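Local coordinates for BH1478 protein (Bacillus halodurans, PDB 2QUP) that is of unknown function but belongs to the DUF327 family and folds as a single chain of four long helices packed into a bundle, at residues L43-G54 against E65-F76. Residues are numbered along the deposited sequence; the frame is centred on the assembly and turned at random.
Sequences LQALMSKIDDQG and ELRKYKELVKEF
The ring of Phe76 is clamped between Leu43 and Met47 by CH-pi contacts on its two faces. Leu43 CD2 lies over the ring centre, 4.0 Å from the Phe76 centroid, while Met47 CE lies over the opposite face, offset toward the rim, 3.5 Å from Phe76 CE1. Bends at chi2 and chi3 bring this terminal methyl over the ring, and the sulfur adds an oblique Met-aromatic contact. Leu46 CG meets the ring edge.

Knobs-into-holes packing continues the apolar seam. Ile50 fits among Tyr69, Leu72, Val73 and Phe76, with CG1 3.7 Å from Leu72 CB and CD1 3.6 Å from Phe76 CD1. Leu72 in turn enters the hole formed by Leu46, Lys49, Ile50 and Gln53.

The polar end belongs to Gln53. Its chain leaves the helix with CG opposite the backbone N (chi1 -173°) and bends at chi2, passing the Tyr69 backbone. NE2 donates to the anti lone pair of Glu65 OE2 (NE2 to OE2 3.1 Å, N-H...O angle 157°), which is slightly tilted from the amide plane.

These antiparallel segments, their axes 9.3 Å apart at closest approach and 157° between directions, belong to the hairpin of helices 27-60 and 63-88. Helix 126-144 packs against Leu43, Met47 and Tyr69, and helix 98-120 against Tyr69 and Val73, completing the four-helix bundle.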
loop_
_atom_site.group_PDB
_atom_site.type_symbol
_atom_site.label_atom_id
_atom_site.label_comp_id
_atom_site.label_asym_id
_atom_site.label_seq_id
_atom_site.Cartn_x
_atom_site.Cartn_y
_atom_site.Cartn_z
ATOM N N LEU A 43 6.994 -2.902 6.155
ATOM C CA LEU A 43 6.109 -2.887 4.996
ATOM C C LEU A 43 5.687 -4.263 4.492
ATOM O O LEU A 43 4.580 -4.419 3.976
ATOM C CB LEU A 43 6.766 -2.109 3.846
ATOM C CG LEU A 43 6.890 -0.593 3.841
ATOM C CD1 LEU A 43 7.433 -0.176 2.477
ATOM C CD2 LEU A 43 5.571 0.109 4.170
ATOM N N GLN A 44 6.579 -5.247 4.588
ATOM C CA GLN A 44 6.278 -6.597 4.102
ATOM C C GLN A 44 5.255 -7.229 5.044
ATOM O O GLN A 44 4.313 -7.895 4.607
ATOM C CB GLN A 44 7.536 -7.468 4.111
ATOM C CG GLN A 44 8.537 -7.276 2.975
ATOM C CD GLN A 44 9.671 -8.322 3.042
ATOM O OE1 GLN A 44 9.886 -9.088 2.092
ATOM N NE2 GLN A 44 10.381 -8.368 4.178
ATOM N N ALA A 45 5.461 -7.001 6.338
ATOM C CA ALA A 45 4.570 -7.489 7.394
ATOM C C ALA A 45 3.176 -6.866 7.304
ATOM O O ALA A 45 2.183 -7.555 7.442
ATOM C CB ALA A 45 5.203 -7.231 8.782
ATOM N N LEU A 46 3.126 -5.557 7.063
ATOM C CA LEU A 46 1.882 -4.846 6.804
ATOM C C LEU A 46 1.160 -5.336 5.547
ATOM O O LEU A 46 -0.051 -5.452 5.533
ATOM C CB LEU A 46 2.190 -3.362 6.662
ATOM C CG LEU A 46 1.116 -2.315 6.884
ATOM C CD1 LEU A 46 0.155 -2.706 8.036
ATOM C CD2 LEU A 46 1.804 -1.019 7.189
ATOM N N MET A 47 1.905 -5.612 4.488
ATOM C CA MET A 47 1.316 -6.121 3.244
ATOM C C MET A 47 0.683 -7.522 3.418
ATOM O O MET A 47 -0.284 -7.872 2.728
ATOM C CB MET A 47 2.391 -6.124 2.165
ATOM C CG MET A 47 1.936 -6.434 0.741
ATOM S SD MET A 47 0.414 -5.632 0.207
ATOM C CE MET A 47 0.986 -3.978 -0.118
ATOM N N SER A 48 1.243 -8.310 4.334
ATOM C CA SER A 48 0.696 -9.618 4.677
ATOM C C SER A 48 -0.697 -9.473 5.289
ATOM O O SER A 48 -1.640 -10.150 4.864
ATOM C CB SER A 48 1.636 -10.365 5.636
ATOM O OG SER A 48 2.713 -10.968 4.937
ATOM N N LYS A 49 -0.816 -8.587 6.284
ATOM C CA LYS A 49 -2.103 -8.156 6.840
ATOM C C LYS A 49 -3.047 -7.617 5.765
ATOM O O LYS A 49 -4.188 -8.041 5.654
ATOM C CB LYS A 49 -1.869 -7.071 7.868
ATOM C CG LYS A 49 -1.211 -7.588 9.127
ATOM C CD LYS A 49 -0.947 -6.429 10.077
ATOM C CE LYS A 49 -0.537 -6.940 11.432
ATOM N NZ LYS A 49 0.932 -7.084 11.486
ATOM N N ILE A 50 -2.548 -6.706 4.951
ATOM C CA ILE A 50 -3.335 -6.141 3.855
ATOM C C ILE A 50 -3.872 -7.216 2.909
ATOM O O ILE A 50 -5.037 -7.157 2.515
ATOM C CB ILE A 50 -2.543 -5.043 3.105
ATOM C CG1 ILE A 50 -2.316 -3.828 4.008
ATOM C CG2 ILE A 50 -3.294 -4.530 1.909
ATOM C CD1 ILE A 50 -1.377 -2.818 3.385
ATOM N N ASP A 51 -3.039 -8.197 2.561
ATOM C CA ASP A 51 -3.472 -9.333 1.721
ATOM C C ASP A 51 -4.608 -10.131 2.360
ATOM O O ASP A 51 -5.580 -10.502 1.700
ATOM C CB ASP A 51 -2.308 -10.296 1.481
ATOM C CG ASP A 51 -1.394 -9.841 0.385
ATOM O OD1 ASP A 51 -1.847 -9.100 -0.511
ATOM O OD2 ASP A 51 -0.213 -10.233 0.418
ATOM N N ASP A 52 -4.461 -10.406 3.651
ATOM C CA ASP A 52 -5.446 -11.191 4.403
ATOM C C ASP A 52 -6.769 -10.441 4.571
ATOM O O ASP A 52 -7.859 -11.036 4.515
ATOM C CB ASP A 52 -4.901 -11.522 5.798
ATOM C CG ASP A 52 -3.848 -12.595 5.775
ATOM O OD1 ASP A 52 -3.860 -13.420 4.835
ATOM O OD2 ASP A 52 -3.009 -12.608 6.710
ATOM N N GLN A 53 -6.667 -9.131 4.786
ATOM C CA GLN A 53 -7.841 -8.320 5.012
ATOM C C GLN A 53 -8.549 -8.058 3.675
ATOM O O GLN A 53 -9.744 -7.843 3.637
ATOM C CB GLN A 53 -7.441 -7.012 5.715
ATOM C CG GLN A 53 -8.607 -6.123 6.157
ATOM C CD GLN A 53 -9.725 -6.860 6.881
ATOM O OE1 GLN A 53 -9.493 -7.532 7.878
ATOM N NE2 GLN A 53 -10.949 -6.703 6.396
ATOM N N GLY A 54 -7.800 -8.093 2.585
ATOM C CA GLY A 54 -8.361 -7.725 1.293
ATOM C C GLY A 54 -9.156 -8.909 0.815
ATOM O O GLY A 54 -10.234 -8.768 0.244
ATOM N N GLU A 65 -15.487 -4.619 7.200
ATOM C CA GLU A 65 -14.240 -5.170 6.667
ATOM C C GLU A 65 -13.519 -4.148 5.786
ATOM O O GLU A 65 -12.293 -4.106 5.771
ATOM C CB GLU A 65 -14.430 -6.541 5.956
ATOM C CG GLU A 65 -14.937 -7.741 6.875
ATOM C CD GLU A 65 -14.330 -7.775 8.300
ATOM O OE1 GLU A 65 -15.064 -8.053 9.268
ATOM O OE2 GLU A 65 -13.118 -7.556 8.439
ATOM N N LEU A 66 -14.296 -3.319 5.081
ATOM C CA LEU A 66 -13.794 -2.130 4.386
ATOM C C LEU A 66 -13.038 -1.170 5.320
ATOM O O LEU A 66 -11.910 -0.766 5.040
ATOM C CB LEU A 66 -14.929 -1.415 3.642
ATOM C CG LEU A 66 -14.529 -0.295 2.674
ATOM C CD1 LEU A 66 -13.779 -0.777 1.420
ATOM C CD2 LEU A 66 -15.723 0.514 2.286
ATOM N N ARG A 67 -13.650 -0.835 6.435
ATOM C CA ARG A 67 -13.005 0.015 7.423
ATOM C C ARG A 67 -11.615 -0.528 7.782
ATOM O O ARG A 67 -10.627 0.214 7.719
ATOM C CB ARG A 67 -13.874 0.132 8.681
ATOM C CG ARG A 67 -14.872 1.299 8.695
ATOM C CD ARG A 67 -16.040 1.105 9.704
ATOM N NE ARG A 67 -15.651 0.397 10.927
ATOM C CZ ARG A 67 -16.404 -0.506 11.558
ATOM N NH1 ARG A 67 -17.612 -0.827 11.113
ATOM N NH2 ARG A 67 -15.950 -1.086 12.658
ATOM N N LYS A 68 -11.533 -1.813 8.131
ATOM C CA LYS A 68 -10.265 -2.417 8.544
ATOM C C LYS A 68 -9.240 -2.438 7.397
ATOM O O LYS A 68 -8.067 -2.175 7.612
ATOM C CB LYS A 68 -10.474 -3.813 9.152
ATOM C CG LYS A 68 -9.172 -4.529 9.500
ATOM C CD LYS A 68 -9.272 -5.491 10.672
ATOM C CE LYS A 68 -7.909 -6.101 10.969
ATOM N NZ LYS A 68 -6.873 -5.042 11.099
ATOM N N TYR A 69 -9.707 -2.718 6.187
ATOM C CA TYR A 69 -8.884 -2.708 4.964
ATOM C C TYR A 69 -8.230 -1.348 4.696
ATOM O O TYR A 69 -7.004 -1.242 4.562
ATOM C CB TYR A 69 -9.763 -3.076 3.752
ATOM C CG TYR A 69 -8.978 -3.129 2.459
ATOM C CD1 TYR A 69 -8.059 -4.150 2.227
ATOM C CD2 TYR A 69 -9.130 -2.146 1.480
ATOM C CE1 TYR A 69 -7.324 -4.203 1.047
ATOM C CE2 TYR A 69 -8.388 -2.182 0.302
ATOM C CZ TYR A 69 -7.498 -3.220 0.092
ATOM O OH TYR A 69 -6.773 -3.266 -1.069
ATOM N N LYS A 70 -9.062 -0.311 4.649
ATOM C CA LYS A 70 -8.602 1.032 4.341
ATOM C C LYS A 70 -7.742 1.596 5.464
ATOM O O LYS A 70 -6.871 2.393 5.191
ATOM C CB LYS A 70 -9.779 1.948 4.018
ATOM C CG LYS A 70 -10.479 1.563 2.703
ATOM C CD LYS A 70 -11.801 2.268 2.509
ATOM C CE LYS A 70 -11.711 3.777 2.591
ATOM N NZ LYS A 70 -13.015 4.338 2.142
ATOM N N GLU A 71 -7.952 1.158 6.701
ATOM C CA GLU A 71 -7.063 1.620 7.762
ATOM C C GLU A 71 -5.663 1.021 7.657
ATOM O O GLU A 71 -4.690 1.679 8.020
ATOM C CB GLU A 71 -7.683 1.456 9.151
ATOM C CG GLU A 71 -8.655 2.605 9.523
ATOM C CD GLU A 71 -7.941 3.879 9.987
ATOM O OE1 GLU A 71 -7.870 4.855 9.206
ATOM O OE2 GLU A 71 -7.450 3.905 11.137
ATOM N N LEU A 72 -5.558 -0.193 7.124
ATOM C CA LEU A 72 -4.281 -0.808 6.859
ATOM C C LEU A 72 -3.612 -0.166 5.643
ATOM O O LEU A 72 -2.412 0.110 5.665
ATOM C CB LEU A 72 -4.459 -2.319 6.665
ATOM C CG LEU A 72 -4.799 -3.183 7.874
ATOM C CD1 LEU A 72 -4.982 -4.603 7.409
ATOM C CD2 LEU A 72 -3.682 -3.128 8.923
ATOM N N VAL A 73 -4.390 0.057 4.576
ATOM C CA VAL A 73 -3.847 0.555 3.340
ATOM C C VAL A 73 -3.308 1.964 3.546
ATOM O O VAL A 73 -2.184 2.274 3.133
ATOM C CB VAL A 73 -4.903 0.556 2.207
ATOM C CG1 VAL A 73 -4.395 1.398 1.061
ATOM C CG2 VAL A 73 -5.120 -0.849 1.716
ATOM N N LYS A 74 -4.101 2.786 4.226
ATOM C CA LYS A 74 -3.720 4.153 4.615
ATOM C C LYS A 74 -2.444 4.179 5.457
ATOM O O LYS A 74 -1.614 5.088 5.334
ATOM C CB LYS A 74 -4.877 4.831 5.372
ATOM C CG LYS A 74 -4.753 6.340 5.617
ATOM C CD LYS A 74 -6.091 6.931 6.079
ATOM C CE LYS A 74 -5.920 8.317 6.710
ATOM N NZ LYS A 74 -6.999 8.653 7.698
ATOM N N GLU A 75 -2.274 3.188 6.327
ATOM C CA GLU A 75 -1.026 3.092 7.111
ATOM C C GLU A 75 0.208 2.723 6.267
ATOM O O GLU A 75 1.319 3.198 6.523
ATOM C CB GLU A 75 -1.168 2.068 8.218
ATOM C CG GLU A 75 0.043 2.029 9.144
ATOM C CD GLU A 75 -0.023 0.906 10.128
ATOM O OE1 GLU A 75 0.850 0.845 11.030
ATOM O OE2 GLU A 75 -0.958 0.090 9.994
ATOM N N PHE A 76 -0.004 1.845 5.291
ATOM C CA PHE A 76 1.019 1.427 4.349
ATOM C C PHE A 76 1.501 2.606 3.512
ATOM O O PHE A 76 2.701 2.833 3.437
ATOM C CB PHE A 76 0.469 0.337 3.410
ATOM C CG PHE A 76 1.523 -0.337 2.566
ATOM C CD1 PHE A 76 2.025 -1.589 2.929
ATOM C CD2 PHE A 76 2.013 0.279 1.399
ATOM C CE1 PHE A 76 3.014 -2.233 2.140
ATOM C CE2 PHE A 76 3.007 -0.343 0.611
ATOM C CZ PHE A 76 3.497 -1.610 0.962
#